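Local coordinates for gamma-glutamyltransferase 1 Threonine peptidase. MEROPS family T03 (Pseudomonas nitroreducens, PDB 7D9E), which catalyses transfer of the gamma-glutamyl group from donors such as glutathione to amino acids or to water, as a two-subunit gamma-glutamyltranspeptidase, at the interface of chains A and B. Sequence-based numbering; all coordinates share one arbitrary frame. Chains: chain A, Gamma-glutamyltransferase 1 Threonine peptidase. MEROPS family T03; chain B, Gamma-glutamyltransferase 1 Threonine peptidase. MEROPS family T03.

Three patches of the seam between the large subunit, chain A, and the small subunit, chain B, are described. Contact 1 and contact 3 lie about 13 Å apart between the centres of their C-alpha atoms: contact 1 includes B:Ser72 and B:Ser73 of the glutamate site, and contact 3 lies on strand 13-19, whose last residue, B:Thr19, also belongs to it. Contact 2 lies farther off, about 22 Å from contact 1 and 32 Å from contact 3, centre to centre. Helix 297-317 of chain A serves contacts 1 and 2, and so may couple the backing of the glutamate site to the more distant contact 2.

Contact 1: the interface of chains A and B. Residues chain A 269-271, 314; chain B 72-73, 98.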
loop_
_atom_site.group_PDB
_atom_site.type_symbol
_atom_site.label_atom_id
_atom_site.label_comp_id
_atom_site.label_asym_id
_atom_site.label_seq_id
_atom_site.Cartn_x
_atom_site.Cartn_y
_atom_site.Cartn_z
ATOM N N SER A 269 0.363 -8.323 5.684
ATOM C CA SER A 269 -0.359 -8.070 4.448
ATOM C C SER A 269 -1.173 -9.290 4.066
ATOM O O SER A 269 -0.685 -10.427 4.125
ATOM C CB SER A 269 0.567 -7.719 3.292
ATOM O OG SER A 269 -0.266 -7.387 2.174
ATOM N N SER A 270 -2.411 -9.048 3.652
ATOM C CA SER A 270 -3.255 -10.052 3.027
ATOM C C SER A 270 -2.932 -10.227 1.547
ATOM O O SER A 270 -3.442 -11.168 0.937
ATOM C CB SER A 270 -4.725 -9.642 3.177
ATOM O OG SER A 270 -5.015 -8.425 2.480
ATOM N N GLY A 271 -2.061 -9.383 0.987
ATOM C CA GLY A 271 -1.854 -9.394 -0.452
ATOM C C GLY A 271 -1.086 -10.602 -0.948
ATOM O O GLY A 271 -1.327 -11.082 -2.067
ATOM N N ARG A 314 -9.855 -14.009 3.388
ATOM C CA ARG A 314 -9.210 -12.844 3.999
ATOM C C ARG A 314 -9.935 -12.408 5.265
ATOM O O ARG A 314 -9.295 -12.154 6.302
ATOM C CB ARG A 314 -9.188 -11.707 2.966
ATOM C CG ARG A 314 -8.535 -10.416 3.457
ATOM C CD ARG A 314 -8.658 -9.292 2.402
ATOM N NE ARG A 314 -7.797 -8.160 2.739
ATOM C CZ ARG A 314 -8.062 -7.249 3.682
ATOM N NH1 ARG A 314 -9.181 -7.297 4.402
ATOM N NH2 ARG A 314 -7.189 -6.281 3.930
ATOM N N SER B 72 -3.258 -5.493 6.395
ATOM C CA SER B 72 -3.104 -4.562 5.287
ATOM C C SER B 72 -3.449 -5.262 3.985
ATOM O O SER B 72 -3.523 -6.493 3.913
ATOM C CB SER B 72 -1.665 -4.077 5.252
ATOM O OG SER B 72 -1.455 -3.127 4.232
ATOM N N SER B 73 -3.665 -4.443 2.959
ATOM C CA SER B 73 -3.724 -4.931 1.589
ATOM C C SER B 73 -2.501 -4.534 0.786
ATOM O O SER B 73 -2.414 -4.887 -0.393
ATOM C CB SER B 73 -4.977 -4.401 0.892
ATOM O OG SER B 73 -6.168 -4.809 1.574
ATOM N N PHE B 98 -4.300 -5.454 -4.226
ATOM C CA PHE B 98 -3.834 -6.722 -4.776
ATOM C C PHE B 98 -4.670 -7.145 -5.974
ATOM O O PHE B 98 -4.150 -7.834 -6.859
ATOM C CB PHE B 98 -3.697 -7.786 -3.697
ATOM C CG PHE B 98 -4.900 -7.981 -2.835
ATOM C CD1 PHE B 98 -5.972 -8.722 -3.292
ATOM C CD2 PHE B 98 -4.924 -7.461 -1.545
ATOM C CE1 PHE B 98 -7.084 -8.919 -2.487
ATOM C CE2 PHE B 98 -6.026 -7.675 -0.716
ATOM C CZ PHE B 98 -7.104 -8.409 -1.200
#
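B:Ser72 O, a backbone carbonyl of the glutamate site, is gripped twice by A:Ser270, just ahead of helix 271-284. A:Ser270 N donates at 2.8 Å to B:Ser72 O, almost straight at 176°, and A:Ser270 OG donates to the same oxygen from the opposite face of the carbonyl plane. The hydroxyl can do this because chi1 of 64° sets it between its own N and carbonyl carbon. Beside this pair, A:Ser269 forms a parallel beta bridge with B:Ser72, and its OG accepts from A:Gly271 N at the helix start. A:Arg314 reaches in from helix 297-317. CB begins its extended chain; CG passes 3.9 Å from A:Ser270 CB on its own subunit; CD lies 4.0 Å from B:Phe98 CZ; NE donates at 2.8 Å to A:Ser270 OG, tilted out of the guanidinium plane, which would help orient that hydroxyl toward B:Ser72 O. At the tip, NH2 hydrogen-bonds B:Ser73 OG at 3.0 Å. A:Arg314 thus bonds both A:Ser270 and B:Ser73, and would tie them together. The guanidinium and the B:Phe98 ring are turned 24° apart, and ring atom CE2 comes to 3.4 Å from A:Ser270 OG. Next along the ring, B:Phe98 CD2 lies 3.8 Å from A:Gly271 CA.

Contact 2: the interface of chains A and B. Residues chain A 301, 304, 308, 349; chain B 132, 153-155.
A:His301 and B:Tyr155 are brought together with the histidine CG anti to its backbone N (chi1 166°) and the tyrosine CG anti to its carbonyl carbon (chi1 -73°). In this two-subunit enzyme of the gamma-glutamyltranspeptidase family, the pair lies at the seam between helix 297-317 of chain A and the segment following helix 144-153 of chain B. The side chains cross at about a right angle, and A:His301 ND1 hydrogen-bonds B:Tyr155 OH at 2.6 Å; the direction of the bond is not decided. The rings meet edge to edge, B:Tyr155 CZ in the imidazole plane and A:His301 ND1 in the phenol plane, while a methyl takes one face of each. B:Met153 lays its CE over the centre of the imidazole face, 3.5 Å from the centroid. A:Ile349 does the same to the tyrosine: CD1 sits over the middle of one phenol face, and CG1 comes to 3.6 Å from B:Tyr155 CZ. Its CG2 branch lies against the carboxylate of B:Asp132. One helical turn beyond A:Ser304, whose CB touches the phenol oxygen, A:Lys308 forms a salt bridge from NZ to B:Asp132 OD1 at 2.8 Å, meeting that oxygen nearly along its C-O bond direction. Water 1 joins A:Lys308 NZ to B:Tyr155 OH, and water 2 joins the same amine to B:Asp132 N and OD1. Water 3 connects A:Ile349 N with B:Met153 O, 2.7 Å from the latter.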
loop_
_atom_site.group_PDB
_atom_site.type_symbol
_atom_site.label_atom_id
_atom_site.label_comp_id
_atom_site.label_asym_id
_atom_site.label_seq_id
_atom_site.Cartn_x
_atom_site.Cartn_y
_atom_site.Cartn_z
ATOM N N HIS A 301 -16.290 -11.046 -15.042
ATOM C CA HIS A 301 -17.057 -11.976 -14.227
ATOM C C HIS A 301 -16.152 -13.049 -13.637
ATOM O O HIS A 301 -16.257 -13.381 -12.453
ATOM C CB HIS A 301 -18.158 -12.620 -15.065
ATOM C CG HIS A 301 -18.767 -13.800 -14.399
ATOM N ND1 HIS A 301 -19.484 -13.692 -13.226
ATOM C CD2 HIS A 301 -18.726 -15.118 -14.700
ATOM C CE1 HIS A 301 -19.878 -14.895 -12.849
ATOM N NE2 HIS A 301 -19.434 -15.775 -13.727
ATOM N N SER A 304 -14.181 -11.697 -10.809
ATOM C CA SER A 304 -15.051 -11.486 -9.659
ATOM C C SER A 304 -15.332 -12.793 -8.934
ATOM O O SER A 304 -15.373 -12.822 -7.700
ATOM C CB SER A 304 -16.357 -10.821 -10.093
ATOM O OG SER A 304 -16.102 -9.562 -10.727
ATOM N N LYS A 308 -14.360 -13.446 -5.010
ATOM C CA LYS A 308 -15.304 -13.846 -3.974
ATOM C C LYS A 308 -14.639 -14.767 -2.960
ATOM O O LYS A 308 -14.813 -14.606 -1.743
ATOM C CB LYS A 308 -16.496 -14.564 -4.603
ATOM C CG LYS A 308 -17.605 -13.627 -5.103
ATOM C CD LYS A 308 -18.710 -14.454 -5.726
ATOM C CE LYS A 308 -20.080 -13.778 -5.661
ATOM N NZ LYS A 308 -20.099 -12.454 -6.379
ATOM N N ILE A 349 -23.206 -15.860 -11.668
ATOM C CA ILE A 349 -22.720 -15.406 -10.374
ATOM C C ILE A 349 -23.038 -16.455 -9.317
ATOM O O ILE A 349 -24.192 -16.877 -9.163
ATOM C CB ILE A 349 -23.376 -14.072 -10.000
ATOM C CG1 ILE A 349 -23.013 -12.981 -11.018
ATOM C CG2 ILE A 349 -22.933 -13.643 -8.614
ATOM C CD1 ILE A 349 -23.772 -11.682 -10.789
ATOM N N ASP B 132 -22.207 -8.682 -4.766
ATOM C CA ASP B 132 -22.309 -8.627 -6.229
ATOM C C ASP B 132 -22.078 -7.228 -6.780
ATOM O O ASP B 132 -22.632 -6.848 -7.814
ATOM C CB ASP B 132 -23.641 -9.200 -6.711
ATOM C CG ASP B 132 -23.740 -10.690 -6.480
ATOM O OD1 ASP B 132 -22.681 -11.319 -6.277
ATOM O OD2 ASP B 132 -24.866 -11.227 -6.509
ATOM N N MET B 153 -26.074 -10.138 -15.856
ATOM C CA MET B 153 -25.710 -11.266 -15.000
ATOM C C MET B 153 -26.189 -11.088 -13.561
ATOM O O MET B 153 -26.317 -12.085 -12.833
ATOM C CB MET B 153 -24.195 -11.508 -14.966
ATOM C CG MET B 153 -23.490 -11.576 -16.311
ATOM S SD MET B 153 -21.832 -12.289 -16.231
ATOM C CE MET B 153 -22.172 -13.922 -15.585
ATOM N N GLY B 154 -26.432 -9.847 -13.132
ATOM C CA GLY B 154 -26.916 -9.557 -11.798
ATOM C C GLY B 154 -25.979 -8.712 -10.951
ATOM O O GLY B 154 -26.195 -8.569 -9.742
ATOM N N TYR B 155 -24.940 -8.150 -11.560
ATOM C CA TYR B 155 -24.017 -7.299 -10.826
ATOM C C TYR B 155 -24.552 -5.880 -10.677
ATOM O O TYR B 155 -25.257 -5.358 -11.550
ATOM C CB TYR B 155 -22.680 -7.209 -11.559
ATOM C CG TYR B 155 -21.835 -8.459 -11.496
ATOM C CD1 TYR B 155 -21.201 -8.839 -10.321
ATOM C CD2 TYR B 155 -21.650 -9.253 -12.619
ATOM C CE1 TYR B 155 -20.418 -9.968 -10.277
ATOM C CE2 TYR B 155 -20.874 -10.376 -12.583
ATOM C CZ TYR B 155 -20.255 -10.735 -11.403
ATOM O OH TYR B 155 -19.460 -11.854 -11.339
HETATM O O HOH W 1 -19.062 -13.147 -8.911
HETATM O O HOH W 2 -20.841 -10.980 -3.805
HETATM O O HOH W 3 -25.444 -14.601 -13.077
#

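Contact 3: the interface of chains A and B. Residues chain A 78-80, 93; chain B 15-18.
In the sandwich core of this N-terminal nucleophile hydrolase, built from both subunits, strand 77-84 of chain A pairs antiparallel with strand 13-19 of chain B, making a beta sheet that runs across the subunit boundary. A:Phe79 and B:Thr17 exchange a pair of backbone hydrogen bonds: A:Phe79 N to B:Thr17 O at 2.9 Å, and B:Thr17 N to A:Phe79 O at 3.1 Å. Beside this pairing, A:Tyr93, at the end of strand 87-93, sends its phenol over to B:Asn16. The hydroxyl donates to B:Asn16 OD1 at 2.7 Å, in the carbonyl plane and on a lone pair. Ring and amide lie nearly flat with one another, 13° apart, although the side chains cross at about a right angle. B:Asn16 CG is anti to its N (chi1 -170°), which lifts the amide off the strand to the tyrosine; the return bond from ND2 to A:Tyr93 OH is weak. A:Met80, bent at chi3, curls round B:Asn16 OD1, with CB at 3.4 Å and CG and the CE methyl close by. One face of the A:Tyr93 ring rests on A:Gly78 O, 3.3 Å above the plane. The shared sheet joins the two subunits and likely steadies the B strand that ends in B:Thr19, with B:Asn21 just beyond, both residues of the glutamate pocket.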
loop_
_atom_site.group_PDB
_atom_site.type_symbol
_atom_site.label_atom_id
_atom_site.label_comp_id
_atom_site.label_asym_id
_atom_site.label_seq_id
_atom_site.Cartn_x
_atom_site.Cartn_y
_atom_site.Cartn_z
ATOM N N GLY A 78 4.522 1.132 6.594
ATOM C CA GLY A 78 4.519 0.525 5.276
ATOM C C GLY A 78 5.355 -0.733 5.225
ATOM O O GLY A 78 5.711 -1.318 6.257
ATOM N N PHE A 79 5.580 -1.174 3.977
ATOM C CA PHE A 79 6.237 -2.436 3.686
ATOM C C PHE A 79 7.225 -2.193 2.553
ATOM O O PHE A 79 6.926 -1.469 1.597
ATOM C CB PHE A 79 5.263 -3.481 3.167
ATOM C CG PHE A 79 4.175 -3.885 4.124
ATOM C CD1 PHE A 79 4.452 -4.213 5.423
ATOM C CD2 PHE A 79 2.870 -3.978 3.681
ATOM C CE1 PHE A 79 3.435 -4.597 6.294
ATOM C CE2 PHE A 79 1.851 -4.376 4.540
ATOM C CZ PHE A 79 2.149 -4.689 5.861
ATOM N N MET A 80 8.363 -2.884 2.600
ATOM C CA MET A 80 9.360 -2.820 1.525
ATOM C C MET A 80 9.717 -4.232 1.108
ATOM O O MET A 80 10.096 -5.054 1.947
ATOM C CB MET A 80 10.568 -2.012 1.978
ATOM C CG MET A 80 11.542 -1.572 0.881
ATOM S SD MET A 80 13.123 -1.026 1.531
ATOM C CE MET A 80 12.649 0.479 2.334
ATOM N N TYR A 93 7.397 -2.473 8.315
ATOM C CA TYR A 93 7.415 -1.295 9.181
ATOM C C TYR A 93 5.993 -0.743 9.317
ATOM O O TYR A 93 5.742 0.464 9.356
ATOM C CB TYR A 93 8.491 -0.289 8.759
ATOM C CG TYR A 93 8.377 0.287 7.378
ATOM C CD1 TYR A 93 8.998 -0.305 6.294
ATOM C CD2 TYR A 93 7.700 1.463 7.167
ATOM C CE1 TYR A 93 8.876 0.247 5.028
ATOM C CE2 TYR A 93 7.604 2.032 5.920
ATOM C CZ TYR A 93 8.213 1.427 4.861
ATOM O OH TYR A 93 8.104 1.980 3.587
ATOM N N SER B 15 10.766 -2.238 -3.969
ATOM C CA SER B 15 9.363 -1.926 -4.176
ATOM C C SER B 15 8.811 -1.523 -2.818
ATOM O O SER B 15 8.802 -2.335 -1.898
ATOM C CB SER B 15 8.663 -3.179 -4.703
ATOM O OG SER B 15 7.430 -2.862 -5.305
ATOM N N ASN B 16 8.380 -0.270 -2.689
ATOM C CA ASN B 16 8.031 0.271 -1.376
ATOM C C ASN B 16 6.641 0.875 -1.402
ATOM O O ASN B 16 6.396 1.831 -2.147
ATOM C CB ASN B 16 9.032 1.345 -0.967
ATOM C CG ASN B 16 8.853 1.760 0.445
ATOM O OD1 ASN B 16 9.318 1.087 1.349
ATOM N ND2 ASN B 16 8.125 2.852 0.651
ATOM N N THR B 17 5.745 0.343 -0.557
ATOM C CA THR B 17 4.398 0.879 -0.397
ATOM C C THR B 17 4.299 1.385 1.031
ATOM O O THR B 17 4.598 0.643 1.974
ATOM C CB THR B 17 3.317 -0.197 -0.627
ATOM O OG1 THR B 17 3.540 -0.892 -1.864
ATOM C CG2 THR B 17 1.966 0.448 -0.713
ATOM N N TYR B 18 3.868 2.634 1.201
ATOM C CA TYR B 18 3.721 3.172 2.551
ATOM C C TYR B 18 2.570 4.163 2.571
ATOM O O TYR B 18 2.064 4.589 1.532
ATOM C CB TYR B 18 5.067 3.642 3.139
ATOM C CG TYR B 18 5.664 4.943 2.658
ATOM C CD1 TYR B 18 5.320 5.504 1.440
ATOM C CD2 TYR B 18 6.618 5.599 3.425
ATOM C CE1 TYR B 18 5.888 6.704 1.011
ATOM C CE2 TYR B 18 7.182 6.801 3.013
ATOM C CZ TYR B 18 6.814 7.340 1.800
ATOM O OH TYR B 18 7.362 8.525 1.367
#